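Local coordinates for protein 6-aminohexanoate-dimer hydrolase (Bacillus anthracis, PDB 4GB7) that probably hydrolyses the amide bond of 6-aminohexanoate dimers, the linear by-products of nylon-6, as a serine hydrolase of the beta-lactamase family, at residues 143-148 and 308-313; 149-154 and 331-336; 170-175 and 254-259; 314-319 and 326-331. All blocks are in the same frame, centred on the assembly; numbering follows the deposited sequence. Where two conformers were deposited one is given.

Contact 1 (143-148 and 308-313); sequences KVFTGA and RDMARF
Two phenylalanine rings, Phe145 from helix 143-155 and Phe313 from helix 307-318, reach out from opposite directions and stack face to face, their centroids 4.3 Å apart and their planes opened by 28°. Phe145 CE1 sits over the centre of the Phe313 ring, whereas Phe313 CZ lies off toward the rim of the Phe145 ring, so the stack is offset. Phe313 gets there with CG anti to the backbone N (chi1 178°), which extends its ring across to the other helix. Long flat side chains suit this gap, since the short helix axes stay 13.2 Å apart. Helix 143-155 carries Lys143, part of an SxxK pattern that probably marks the active site of this beta-lactamase-like fold; the lysine takes no part here, its NZ hydrogen-bonded to Ser140 OG, Asn251 OD1 and Ser300 O. Apolar packing adds Val144, whose CG2 approaches Phe313 CE2 obliquely at 3.7 Å. A Met-aromatic contact involves Met310, here selenomethionine: in the conformer described, its SE lies at the edge of the Phe145 ring, 3.8 Å from Phe145 CZ. Within helix 307-318 Arg312 NH1 forms a salt bridge with Asp309 OD1, its hydrogen bond weak and bent, and also meets Glu284 OE2.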
loop_
_atom_site.group_PDB
_atom_site.type_symbol
_atom_site.label_atom_id
_atom_site.label_comp_id
_atom_site.label_asym_id
_atom_site.label_seq_id
_atom_site.Cartn_x
_atom_site.Cartn_y
_atom_site.Cartn_z
ATOM N N LYS A 143 1.106 -2.750 2.295
ATOM C CA LYS A 143 0.688 -4.112 2.695
ATOM C C LYS A 143 1.228 -5.225 1.790
ATOM O O LYS A 143 1.491 -6.357 2.241
ATOM C CB LYS A 143 -0.840 -4.176 2.736
ATOM C CG LYS A 143 -1.441 -3.329 3.833
ATOM C CD LYS A 143 -2.939 -3.467 3.944
ATOM C CE LYS A 143 -3.500 -2.854 5.239
ATOM N NZ LYS A 143 -3.462 -1.359 5.331
ATOM N N VAL A 144 1.393 -4.904 0.517
ATOM C CA VAL A 144 1.828 -5.889 -0.477
ATOM C C VAL A 144 3.272 -6.364 -0.225
ATOM O O VAL A 144 3.616 -7.449 -0.599
ATOM C CB VAL A 144 1.598 -5.432 -1.924
ATOM C CG1 VAL A 144 0.091 -5.227 -2.154
ATOM C CG2 VAL A 144 2.435 -4.198 -2.309
ATOM N N PHE A 145 4.067 -5.552 0.443
ATOM C CA PHE A 145 5.447 -5.920 0.818
ATOM C C PHE A 145 5.448 -6.945 1.903
ATOM O O PHE A 145 6.209 -7.907 1.808
ATOM C CB PHE A 145 6.234 -4.661 1.170
ATOM C CG PHE A 145 6.474 -3.787 -0.038
ATOM C CD1 PHE A 145 7.543 -4.009 -0.850
ATOM C CD2 PHE A 145 5.598 -2.788 -0.349
ATOM C CE1 PHE A 145 7.732 -3.262 -1.991
ATOM C CE2 PHE A 145 5.770 -2.024 -1.459
ATOM C CZ PHE A 145 6.839 -2.254 -2.285
ATOM N N THR A 146 4.637 -6.735 2.948
ATOM C CA THR A 146 4.437 -7.764 3.962
ATOM C C THR A 146 3.893 -9.038 3.353
ATOM O O THR A 146 4.405 -10.143 3.639
ATOM C CB THR A 146 3.549 -7.249 5.106
ATOM O OG1 THR A 146 4.298 -6.273 5.840
ATOM C CG2 THR A 146 3.107 -8.368 6.068
ATOM N N GLY A 147 2.902 -8.931 2.500
ATOM C CA GLY A 147 2.329 -10.109 1.819
ATOM C C GLY A 147 3.369 -10.896 1.011
ATOM O O GLY A 147 3.441 -12.123 1.066
ATOM N N ALA A 148 4.185 -10.177 0.262
ATOM C CA ALA A 148 5.212 -10.794 -0.579
ATOM C C ALA A 148 6.213 -11.580 0.241
ATOM O O ALA A 148 6.601 -12.684 -0.172
ATOM C CB ALA A 148 5.924 -9.729 -1.388
ATOM N N ARG A 308 8.984 6.210 -9.118
ATOM C CA ARG A 308 9.666 5.330 -10.036
ATOM C C ARG A 308 10.085 4.037 -9.347
ATOM O O ARG A 308 10.064 3.004 -9.976
ATOM C CB ARG A 308 10.882 5.988 -10.675
ATOM C CG ARG A 308 10.454 6.974 -11.747
ATOM C CD ARG A 308 11.598 7.406 -12.670
ATOM N NE ARG A 308 12.681 8.012 -11.938
ATOM C CZ ARG A 308 12.812 9.308 -11.641
ATOM N NH1 ARG A 308 13.868 9.708 -10.948
ATOM N NH2 ARG A 308 11.921 10.219 -12.031
ATOM N N ASP A 309 10.470 4.119 -8.083
ATOM C CA ASP A 309 10.865 2.906 -7.388
ATOM C C ASP A 309 9.660 1.985 -7.204
ATOM O O ASP A 309 9.781 0.762 -7.356
ATOM C CB ASP A 309 11.571 3.205 -6.052
ATOM C CG ASP A 309 13.036 3.657 -6.261
ATOM O OD1 ASP A 309 13.555 3.449 -7.396
ATOM O OD2 ASP A 309 13.694 4.129 -5.316
HETATM N N MSE A 310 8.520 2.538 -6.864
HETATM C CA MSE A 310 7.296 1.744 -6.798
HETATM C C MSE A 310 6.951 1.156 -8.146
HETATM O O MSE A 310 6.489 0.042 -8.219
HETATM C CB MSE A 310 6.121 2.536 -6.295
HETATM C CG MSE A 310 6.175 2.803 -4.854
HETATM SE SE MSE A 310 6.213 1.158 -3.782
HETATM C CE MSE A 310 5.182 -0.030 -4.910
ATOM N N ALA A 311 7.218 1.885 -9.231
ATOM C CA ALA A 311 7.003 1.361 -10.566
ATOM C C ALA A 311 7.897 0.160 -10.886
ATOM O O ALA A 311 7.483 -0.776 -11.561
ATOM C CB ALA A 311 7.203 2.456 -11.578
ATOM N N ARG A 312 9.140 0.200 -10.406
ATOM C CA ARG A 312 10.038 -0.924 -10.563
ATOM C C ARG A 312 9.460 -2.146 -9.879
ATOM O O ARG A 312 9.469 -3.247 -10.446
ATOM C CB ARG A 312 11.412 -0.625 -9.967
ATOM C CG ARG A 312 12.183 0.481 -10.682
ATOM C CD ARG A 312 13.549 0.780 -10.036
ATOM N NE ARG A 312 14.353 1.581 -10.942
ATOM C CZ ARG A 312 14.238 2.908 -11.060
ATOM N NH1 ARG A 312 13.421 3.607 -10.272
ATOM N NH2 ARG A 312 14.944 3.534 -11.988
ATOM N N PHE A 313 8.919 -1.969 -8.686
ATOM C CA PHE A 313 8.294 -3.100 -7.972
ATOM C C PHE A 313 7.040 -3.617 -8.744
ATOM O O PHE A 313 6.801 -4.779 -8.884
ATOM C CB PHE A 313 7.875 -2.671 -6.584
ATOM C CG PHE A 313 7.181 -3.752 -5.804
ATOM C CD1 PHE A 313 7.905 -4.826 -5.353
ATOM C CD2 PHE A 313 5.816 -3.699 -5.506
ATOM C CE1 PHE A 313 7.294 -5.812 -4.616
ATOM C CE2 PHE A 313 5.200 -4.699 -4.761
ATOM C CZ PHE A 313 5.937 -5.743 -4.321
#

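Contact 2 (149-154 and 331-336); sequences IIQSLA and SSITED
Gln151 and Ser332, which touch across this contact, both turn their polar ends to one carboxylate oxygen: OE2 of Glu155, one turn further along the helix of Gln151, is hydrogen-bonded to Gln151 NE2 and to Ser332 OG. The two share this acceptor and do not bond each other, with Ser332 OG 3.7 Å from Gln151 NE2. Two donors on one oxygen would be expected to stabilise its negative charge, and the bond from NE2 holds the glutamine amide in its rotation. Serine fits its place because a short hydroxyl can reach the carboxylate from the first turn of helix 332-338, whose backbone closes with Asp336 N to Ser332 O at 2.8 Å. Glutamine does two jobs here, since its methylenes form the apolar part of the contact. CG lies opposite the backbone N (chi1 -164°), carrying the chain out toward the other helix, and the bend at chi2 (63°) then turns the amide aside toward Glu155. At that bend Gln151 CG comes within 3.6 Å of Ser332 OG. Ile333 slides past it in the opposite direction, and its CG1 lies 4.0 Å from Gln151 CG and 4.1 Å from Gln151 CB. The branched isoleucine offers a purely apolar surface beside those methylenes. Around this junction, Ile150 packs on helix 251-265, and Ile149 and Leu153 on both that helix and 269-278, while helix 332-338 rests Ile333 and Thr334 on Leu317 of helix 307-318.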
loop_
_atom_site.group_PDB
_atom_site.type_symbol
_atom_site.label_atom_id
_atom_site.label_comp_id
_atom_site.label_asym_id
_atom_site.label_seq_id
_atom_site.Cartn_x
_atom_site.Cartn_y
_atom_site.Cartn_z
ATOM N N ILE A 149 6.637 -11.012 1.378
ATOM C CA ILE A 149 7.625 -11.657 2.260
ATOM C C ILE A 149 6.992 -12.853 2.943
ATOM O O ILE A 149 7.661 -13.910 3.080
ATOM C CB ILE A 149 8.287 -10.677 3.283
ATOM C CG1 ILE A 149 9.052 -9.587 2.485
ATOM C CG2 ILE A 149 9.214 -11.421 4.265
ATOM C CD1 ILE A 149 9.411 -8.343 3.277
ATOM N N ILE A 150 5.737 -12.725 3.378
ATOM C CA ILE A 150 5.046 -13.898 3.923
ATOM C C ILE A 150 5.009 -15.074 2.938
ATOM O O ILE A 150 5.330 -16.249 3.292
ATOM C CB ILE A 150 3.613 -13.570 4.374
ATOM C CG1 ILE A 150 3.660 -12.745 5.686
ATOM C CG2 ILE A 150 2.794 -14.860 4.579
ATOM C CD1 ILE A 150 4.135 -13.446 6.964
ATOM N N GLN A 151 4.689 -14.767 1.696
ATOM C CA GLN A 151 4.631 -15.800 0.637
ATOM C C GLN A 151 6.005 -16.436 0.430
ATOM O O GLN A 151 6.116 -17.672 0.288
ATOM C CB GLN A 151 4.110 -15.239 -0.675
ATOM C CG GLN A 151 3.654 -16.302 -1.675
ATOM C CD GLN A 151 2.473 -17.095 -1.137
ATOM O OE1 GLN A 151 1.509 -16.522 -0.606
ATOM N NE2 GLN A 151 2.558 -18.409 -1.218
ATOM N N SER A 152 7.052 -15.600 0.434
ATOM C CA SER A 152 8.444 -16.087 0.279
ATOM C C SER A 152 8.784 -17.027 1.433
ATOM O O SER A 152 9.312 -18.100 1.207
ATOM C CB SER A 152 9.452 -14.943 0.233
ATOM O OG SER A 152 9.107 -14.049 -0.807
ATOM N N LEU A 153 8.509 -16.609 2.666
ATOM C CA LEU A 153 8.826 -17.452 3.817
ATOM C C LEU A 153 8.080 -18.765 3.822
ATOM O O LEU A 153 8.635 -19.835 4.237
ATOM C CB LEU A 153 8.578 -16.678 5.117
ATOM C CG LEU A 153 9.516 -15.525 5.457
ATOM C CD1 LEU A 153 8.890 -14.678 6.545
ATOM C CD2 LEU A 153 10.870 -16.021 5.904
ATOM N N ALA A 154 6.830 -18.713 3.356
ATOM C CA ALA A 154 5.984 -19.925 3.308
ATOM C C ALA A 154 6.567 -20.925 2.293
ATOM O O ALA A 154 6.772 -22.141 2.588
ATOM C CB ALA A 154 4.542 -19.571 2.999
ATOM N N SER A 331 6.729 -16.656 -8.030
ATOM C CA SER A 331 5.840 -16.482 -9.167
ATOM C C SER A 331 4.373 -16.739 -8.746
ATOM O O SER A 331 3.447 -16.290 -9.391
ATOM C CB SER A 331 6.253 -17.401 -10.318
ATOM O OG SER A 331 6.140 -18.755 -9.904
ATOM N N SER A 332 4.158 -17.473 -7.675
ATOM C CA SER A 332 2.793 -17.726 -7.195
ATOM C C SER A 332 1.998 -16.459 -6.842
ATOM O O SER A 332 0.767 -16.493 -6.883
ATOM C CB SER A 332 2.809 -18.643 -5.970
ATOM O OG SER A 332 3.342 -17.975 -4.835
ATOM N N ILE A 333 2.686 -15.356 -6.481
ATOM C CA ILE A 333 1.997 -14.171 -6.005
ATOM C C ILE A 333 1.060 -13.715 -7.077
ATOM O O ILE A 333 -0.147 -13.599 -6.873
ATOM C CB ILE A 333 2.936 -13.002 -5.577
ATOM C CG1 ILE A 333 3.772 -13.411 -4.372
ATOM C CG2 ILE A 333 2.117 -11.745 -5.199
ATOM C CD1 ILE A 333 4.962 -12.539 -4.052
ATOM N N THR A 334 1.606 -13.483 -8.250
ATOM C CA THR A 334 0.777 -12.986 -9.342
ATOM C C THR A 334 -0.110 -14.098 -9.938
ATOM O O THR A 334 -1.264 -13.829 -10.304
ATOM C CB THR A 334 1.657 -12.348 -10.437
ATOM O OG1 THR A 334 2.562 -13.331 -10.942
ATOM C CG2 THR A 334 2.453 -11.226 -9.847
ATOM N N GLU A 335 0.393 -15.341 -9.993
ATOM C CA GLU A 335 -0.361 -16.451 -10.543
ATOM C C GLU A 335 -1.663 -16.608 -9.755
ATOM O O GLU A 335 -2.749 -16.731 -10.315
ATOM C CB GLU A 335 0.430 -17.781 -10.452
ATOM C CG GLU A 335 -0.275 -18.927 -11.174
ATOM C CD GLU A 335 0.475 -20.255 -11.166
ATOM O OE1 GLU A 335 1.222 -20.536 -10.209
ATOM O OE2 GLU A 335 0.272 -21.037 -12.118
ATOM N N ASP A 336 -1.534 -16.636 -8.439
ATOM C CA ASP A 336 -2.690 -16.872 -7.576
ATOM C C ASP A 336 -3.704 -15.728 -7.665
ATOM O O ASP A 336 -4.917 -15.958 -7.675
ATOM C CB ASP A 336 -2.271 -17.083 -6.127
ATOM C CG ASP A 336 -1.563 -18.413 -5.911
ATOM O OD1 ASP A 336 -1.452 -19.203 -6.871
ATOM O OD2 ASP A 336 -1.091 -18.657 -4.767
#

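Contact 3 (170-175 and 254-259); sequences KELKNT and TETLAW
The indole of Trp259 is met by Glu171 and Leu172 on its six-membered side, both arriving obliquely, while a water lies in the ring plane at the edge that carries NE1. Tyr231 adds a ring stack from outside the two segments. The contact thus packs the 3-10 turn 170-172, in the loop before helix 176-179, against helix 251-265. Glu171 CB is 3.8 Å from Trp259 CH2, and the glutamate's carboxylate plane is turned 45° from that of the indole. The water accepts from Trp259 NE1 at 2.9 Å and donates to Glu171 OE2 at 3.1 Å, so the N-H of the buried indole is satisfied by a water that the exposed glutamate holds. A chi1 of -165° swings the tryptophan ring out to the loop. Leucine answers the inner position by serving two partners: its branch carbon Leu172 CG packs 3.8 Å from Trp259 CZ3, and its methyl CD1 lies 3.7 Å from Thr256 CG2. The hydroxyl of Thr256 meanwhile bonds back to Gly252 O. A type II turn from Leu172 to Thr175 shapes the loop, with Asn174 in its left-handed position. Leu172 O accepts Thr175 N at 3.0 Å and Thr175 OG1 at 2.8 Å, both from the same face. Thr175 is the N-cap of helix 176-179; helix 230-235 packs beside the contact through Leu234 and Gln235, and helix 182-186 touches Thr256 through Leu185.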
loop_
_atom_site.group_PDB
_atom_site.type_symbol
_atom_site.label_atom_id
_atom_site.label_comp_id
_atom_site.label_asym_id
_atom_site.label_seq_id
_atom_site.Cartn_x
_atom_site.Cartn_y
_atom_site.Cartn_z
ATOM N N LYS A 170 3.724 -16.201 20.419
ATOM C CA LYS A 170 3.099 -16.750 21.608
ATOM C C LYS A 170 2.377 -15.675 22.427
ATOM O O LYS A 170 1.408 -15.972 23.122
ATOM C CB LYS A 170 4.112 -17.491 22.443
ATOM C CG LYS A 170 5.216 -16.648 23.054
ATOM C CD LYS A 170 6.329 -17.569 23.559
ATOM C CE LYS A 170 7.133 -16.941 24.667
ATOM N NZ LYS A 170 7.922 -18.031 25.293
ATOM N N GLU A 171 2.846 -14.429 22.326
ATOM C CA GLU A 171 2.158 -13.281 22.942
ATOM C C GLU A 171 0.716 -13.087 22.514
ATOM O O GLU A 171 -0.074 -12.464 23.269
ATOM C CB GLU A 171 2.929 -11.966 22.666
ATOM C CG GLU A 171 4.333 -11.942 23.227
ATOM C CD GLU A 171 5.387 -12.426 22.251
ATOM O OE1 GLU A 171 5.066 -13.218 21.349
ATOM O OE2 GLU A 171 6.553 -12.016 22.405
ATOM N N LEU A 172 0.362 -13.620 21.343
ATOM C CA LEU A 172 -0.994 -13.505 20.799
ATOM C C LEU A 172 -1.869 -14.733 21.064
ATOM O O LEU A 172 -3.006 -14.815 20.564
ATOM C CB LEU A 172 -0.948 -13.224 19.295
ATOM C CG LEU A 172 -0.553 -11.803 18.863
ATOM C CD1 LEU A 172 -0.569 -11.689 17.355
ATOM C CD2 LEU A 172 -1.485 -10.772 19.501
ATOM N N LYS A 173 -1.351 -15.691 21.834
ATOM C CA LYS A 173 -2.086 -16.928 22.047
ATOM C C LYS A 173 -3.530 -16.692 22.534
ATOM O O LYS A 173 -3.797 -15.998 23.521
ATOM C CB LYS A 173 -1.316 -17.875 22.983
ATOM C CG LYS A 173 -1.848 -19.307 23.078
ATOM C CD LYS A 173 -1.270 -20.190 21.978
ATOM C CE LYS A 173 -1.600 -21.680 22.170
ATOM N NZ LYS A 173 -0.960 -22.567 21.152
ATOM N N ASN A 174 -4.448 -17.290 21.788
ATOM C CA ASN A 174 -5.889 -17.292 22.095
ATOM C C ASN A 174 -6.545 -15.921 21.955
ATOM O O ASN A 174 -7.663 -15.751 22.388
ATOM C CB ASN A 174 -6.188 -17.921 23.481
ATOM C CG ASN A 174 -5.834 -19.380 23.540
ATOM O OD1 ASN A 174 -5.976 -20.107 22.540
ATOM N ND2 ASN A 174 -5.376 -19.834 24.713
ATOM N N THR A 175 -5.859 -14.965 21.315
ATOM C CA THR A 175 -6.449 -13.639 20.987
ATOM C C THR A 175 -6.988 -13.660 19.575
ATOM O O THR A 175 -6.668 -14.549 18.834
ATOM C CB THR A 175 -5.451 -12.476 21.155
ATOM O OG1 THR A 175 -4.484 -12.496 20.093
ATOM C CG2 THR A 175 -4.763 -12.536 22.526
ATOM N N THR A 254 -2.258 -7.153 8.722
ATOM C CA THR A 254 -0.918 -6.971 8.171
ATOM C C THR A 254 0.130 -6.798 9.277
ATOM O O THR A 254 1.246 -7.329 9.180
ATOM C CB THR A 254 -0.906 -5.742 7.260
ATOM O OG1 THR A 254 -2.075 -5.767 6.450
ATOM C CG2 THR A 254 0.362 -5.730 6.356
ATOM N N GLU A 255 -0.223 -6.079 10.346
ATOM C CA GLU A 255 0.716 -5.851 11.458
ATOM C C GLU A 255 1.057 -7.172 12.112
ATOM O O GLU A 255 2.220 -7.382 12.509
ATOM C CB GLU A 255 0.187 -4.869 12.479
ATOM C CG GLU A 255 -0.059 -3.449 11.960
ATOM C CD GLU A 255 1.157 -2.716 11.423
ATOM O OE1 GLU A 255 2.319 -3.159 11.625
ATOM O OE2 GLU A 255 0.922 -1.673 10.748
ATOM N N THR A 256 0.077 -8.069 12.201
ATOM C CA THR A 256 0.336 -9.406 12.777
ATOM C C THR A 256 1.321 -10.198 11.900
ATOM O O THR A 256 2.289 -10.821 12.372
ATOM C CB THR A 256 -0.963 -10.168 13.005
ATOM O OG1 THR A 256 -1.818 -9.429 13.917
ATOM C CG2 THR A 256 -0.696 -11.579 13.612
ATOM N N LEU A 257 1.029 -10.241 10.627
ATOM C CA LEU A 257 1.917 -10.860 9.644
ATOM C C LEU A 257 3.344 -10.309 9.733
ATOM O O LEU A 257 4.295 -11.040 9.685
ATOM C CB LEU A 257 1.333 -10.700 8.220
ATOM C CG LEU A 257 0.053 -11.467 7.892
ATOM C CD1 LEU A 257 -0.509 -11.079 6.535
ATOM C CD2 LEU A 257 0.301 -12.983 7.968
ATOM N N ALA A 258 3.492 -8.998 9.846
ATOM C CA ALA A 258 4.824 -8.401 10.009
ATOM C C ALA A 258 5.526 -8.852 11.295
ATOM O O ALA A 258 6.739 -9.037 11.299
ATOM C CB ALA A 258 4.773 -6.887 9.885
ATOM N N TRP A 259 4.761 -9.001 12.390
ATOM C CA TRP A 259 5.308 -9.513 13.630
ATOM C C TRP A 259 5.846 -10.907 13.436
ATOM O O TRP A 259 6.935 -11.217 13.882
ATOM C CB TRP A 259 4.242 -9.463 14.724
ATOM C CG TRP A 259 4.706 -9.613 16.137
ATOM C CD1 TRP A 259 5.994 -9.881 16.625
ATOM C CD2 TRP A 259 3.872 -9.450 17.311
ATOM N NE1 TRP A 259 6.004 -9.898 18.008
ATOM C CE2 TRP A 259 4.736 -9.673 18.480
ATOM C CE3 TRP A 259 2.533 -9.164 17.508
ATOM C CZ2 TRP A 259 4.252 -9.569 19.767
ATOM C CZ3 TRP A 259 2.050 -9.067 18.809
ATOM C CH2 TRP A 259 2.891 -9.279 19.914
HETATM O O HOH W 1 7.902 -10.370 20.119
#

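Contact 4 (314-319 and 326-331); sequences GQLLLN and KQILPS. With NO3 (nitrate ion), chain C.
Leu316, near the end of helix 307-318, packs on Ile328 and Leu329, which the chain reaches after the two short antiparallel strands 322-323 and 326-327; the contact thus folds a beta hairpin and its exit back against the preceding helix. Leu316 meets both partners at about a right angle, one methyl for each: CD2 lies 3.8 Å from Leu329 CD1, and CD1 lies 4.2 Å from Ile328 CB. An extended first torsion (chi1 180°) carries the leucine's fork to the 326-331 segment. A forked side chain can serve two apolar neighbours at once, and Tyr323 of the hairpin touches both Leu316 and Ile328.

The next shell sets the path of the partner segment. Gln327 is the centre of an inverse gamma turn, closed by a weak bond from Ile328 N to Lys326 O. Its side chain bends round so that NE2 donates to Leu329 O at 2.8 Å, almost straight (168°), with the acceptor in the amide plane. The same NE2 bonds Asn320 O, and Leu329 pairs through its backbone with Gly321, so one amide ties the segment to the chain just beyond the helix. Further out, Asn319 is the first residue to leave the helical conformation, and Gln315, one turn earlier, donates through NE2 to Asn319 OD1 at 3.0 Å. A nitrate ion, probably from the crystallisation liquor, sits too close to the Asn319 amide, so its exact placing is doubtful; as modelled, Gln315 NE2 also donates to nitrate O1, at 3.0 Å and 165°.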
loop_
_atom_site.group_PDB
_atom_site.type_symbol
_atom_site.label_atom_id
_atom_site.label_comp_id
_atom_site.label_asym_id
_atom_site.label_seq_id
_atom_site.Cartn_x
_atom_site.Cartn_y
_atom_site.Cartn_z
ATOM N N GLY A 314 6.271 -2.684 -9.298
ATOM C CA GLY A 314 5.151 -3.033 -10.147
ATOM C C GLY A 314 5.547 -3.897 -11.333
ATOM O O GLY A 314 4.878 -4.888 -11.662
ATOM N N GLN A 315 6.631 -3.483 -11.988
ATOM C CA GLN A 315 7.162 -4.199 -13.154
ATOM C C GLN A 315 7.612 -5.598 -12.697
ATOM O O GLN A 315 7.399 -6.554 -13.424
ATOM C CB GLN A 315 8.317 -3.456 -13.793
ATOM C CG GLN A 315 8.867 -4.136 -15.025
ATOM C CD GLN A 315 7.880 -4.159 -16.148
ATOM O OE1 GLN A 315 7.090 -3.210 -16.319
ATOM N NE2 GLN A 315 7.973 -5.178 -16.981
ATOM N N LEU A 316 8.192 -5.707 -11.507
ATOM C CA LEU A 316 8.593 -7.005 -10.982
ATOM C C LEU A 316 7.398 -7.941 -10.905
ATOM O O LEU A 316 7.496 -9.115 -11.297
ATOM C CB LEU A 316 9.210 -6.861 -9.600
ATOM C CG LEU A 316 9.677 -8.146 -8.921
ATOM C CD1 LEU A 316 10.797 -8.792 -9.715
ATOM C CD2 LEU A 316 10.079 -7.866 -7.479
ATOM N N LEU A 317 6.264 -7.420 -10.456
ATOM C CA LEU A 317 5.060 -8.217 -10.311
ATOM C C LEU A 317 4.435 -8.491 -11.672
ATOM O O LEU A 317 3.941 -9.576 -11.941
ATOM C CB LEU A 317 4.093 -7.539 -9.356
ATOM C CG LEU A 317 4.441 -7.816 -7.891
ATOM C CD1 LEU A 317 3.891 -6.730 -6.997
ATOM C CD2 LEU A 317 3.969 -9.218 -7.472
ATOM N N LEU A 318 4.490 -7.504 -12.555
ATOM C CA LEU A 318 4.061 -7.734 -13.912
ATOM C C LEU A 318 4.827 -8.906 -14.537
ATOM O O LEU A 318 4.250 -9.716 -15.270
ATOM C CB LEU A 318 4.169 -6.441 -14.716
ATOM C CG LEU A 318 3.624 -6.485 -16.110
ATOM C CD1 LEU A 318 2.093 -6.785 -16.130
ATOM C CD2 LEU A 318 3.970 -5.156 -16.809
ATOM N N ASN A 319 6.086 -9.052 -14.146
ATOM C CA ASN A 319 6.955 -10.124 -14.616
ATOM C C ASN A 319 6.994 -11.282 -13.671
ATOM O O ASN A 319 7.950 -12.066 -13.689
ATOM C CB ASN A 319 8.361 -9.579 -14.847
ATOM C CG ASN A 319 8.416 -8.525 -15.944
ATOM O OD1 ASN A 319 9.234 -7.622 -15.870
ATOM N ND2 ASN A 319 7.563 -8.638 -16.960
ATOM N N LYS A 326 16.394 -13.784 -12.453
ATOM C CA LYS A 326 16.335 -14.298 -11.076
ATOM C C LYS A 326 14.927 -14.167 -10.504
ATOM O O LYS A 326 14.250 -13.142 -10.681
ATOM C CB LYS A 326 17.320 -13.551 -10.168
ATOM C CG LYS A 326 17.602 -14.234 -8.842
ATOM C CD LYS A 326 18.834 -13.631 -8.172
ATOM C CE LYS A 326 19.084 -14.259 -6.815
ATOM N NZ LYS A 326 17.924 -14.044 -5.904
ATOM N N GLN A 327 14.495 -15.209 -9.799
ATOM C CA GLN A 327 13.239 -15.211 -9.098
ATOM C C GLN A 327 13.379 -14.488 -7.747
ATOM O O GLN A 327 13.623 -15.077 -6.718
ATOM C CB GLN A 327 12.766 -16.664 -8.921
ATOM C CG GLN A 327 11.279 -16.793 -8.760
ATOM C CD GLN A 327 10.513 -16.352 -9.991
ATOM O OE1 GLN A 327 10.845 -16.737 -11.119
ATOM N NE2 GLN A 327 9.466 -15.543 -9.777
ATOM N N ILE A 328 13.159 -13.189 -7.785
ATOM C CA ILE A 328 13.225 -12.329 -6.615
ATOM C C ILE A 328 12.109 -12.638 -5.629
ATOM O O ILE A 328 12.349 -12.697 -4.395
ATOM C CB ILE A 328 13.184 -10.838 -6.996
ATOM C CG1 ILE A 328 14.258 -10.530 -8.031
ATOM C CG2 ILE A 328 13.357 -9.972 -5.751
ATOM C CD1 ILE A 328 15.657 -10.877 -7.671
ATOM N N LEU A 329 10.904 -12.804 -6.166
ATOM C CA LEU A 329 9.741 -13.130 -5.390
ATOM C C LEU A 329 9.015 -14.298 -6.043
ATOM O O LEU A 329 9.140 -14.533 -7.211
ATOM C CB LEU A 329 8.818 -11.899 -5.333
ATOM C CG LEU A 329 9.288 -10.742 -4.436
ATOM C CD1 LEU A 329 8.319 -9.587 -4.585
ATOM C CD2 LEU A 329 9.456 -11.154 -2.991
ATOM N N PRO A 330 8.264 -15.076 -5.245
ATOM C CA PRO A 330 7.559 -16.208 -5.792
ATOM C C PRO A 330 6.648 -15.840 -6.972
ATOM O O PRO A 330 5.872 -14.855 -6.910
ATOM C CB PRO A 330 6.745 -16.728 -4.598
ATOM C CG PRO A 330 7.466 -16.220 -3.406
ATOM C CD PRO A 330 8.059 -14.923 -3.802
ATOM N N SER A 331 6.729 -16.656 -8.030
ATOM C CA SER A 331 5.840 -16.482 -9.167
ATOM C C SER A 331 4.373 -16.739 -8.746
ATOM O O SER A 331 3.447 -16.290 -9.391
ATOM C CB SER A 331 6.253 -17.401 -10.318
ATOM O OG SER A 331 6.140 -18.755 -9.904
HETATM N N NO3 C . 6.436 -6.593 -19.686
HETATM O O1 NO3 C . 6.673 -5.411 -19.711
HETATM O O2 NO3 C . 6.883 -7.350 -18.604
HETATM O O3 NO3 C . 5.746 -7.192 -20.753
#

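In the fold
Contacts 1, 2 and 4 form one continuous body of packing: contact 4 lies about 10 Å, centre to centre, from each of the other two, which are about 13 Å apart. Leu329 CD1 links contact 4 to contact 1, 3.9 Å from Phe313 CE1; contacts 2 and 4 share Ser331, and Ser152 OG lies 3.6 Å from Leu329 CD2. Ile333 CD1 of contact 2 is 3.9 Å from Ala148 CA. Contact 3 stands across helix 143-155, its centre about 23 Å from contact 1, yet Thr146 CG2 touches Leu257 CB at 3.6 Å. Lys143, of the probable SxxK site, lies where contacts 1 and 3 meet, its CE 3.5 Å from Thr254 OG1. Contacts 3 and 4 never touch.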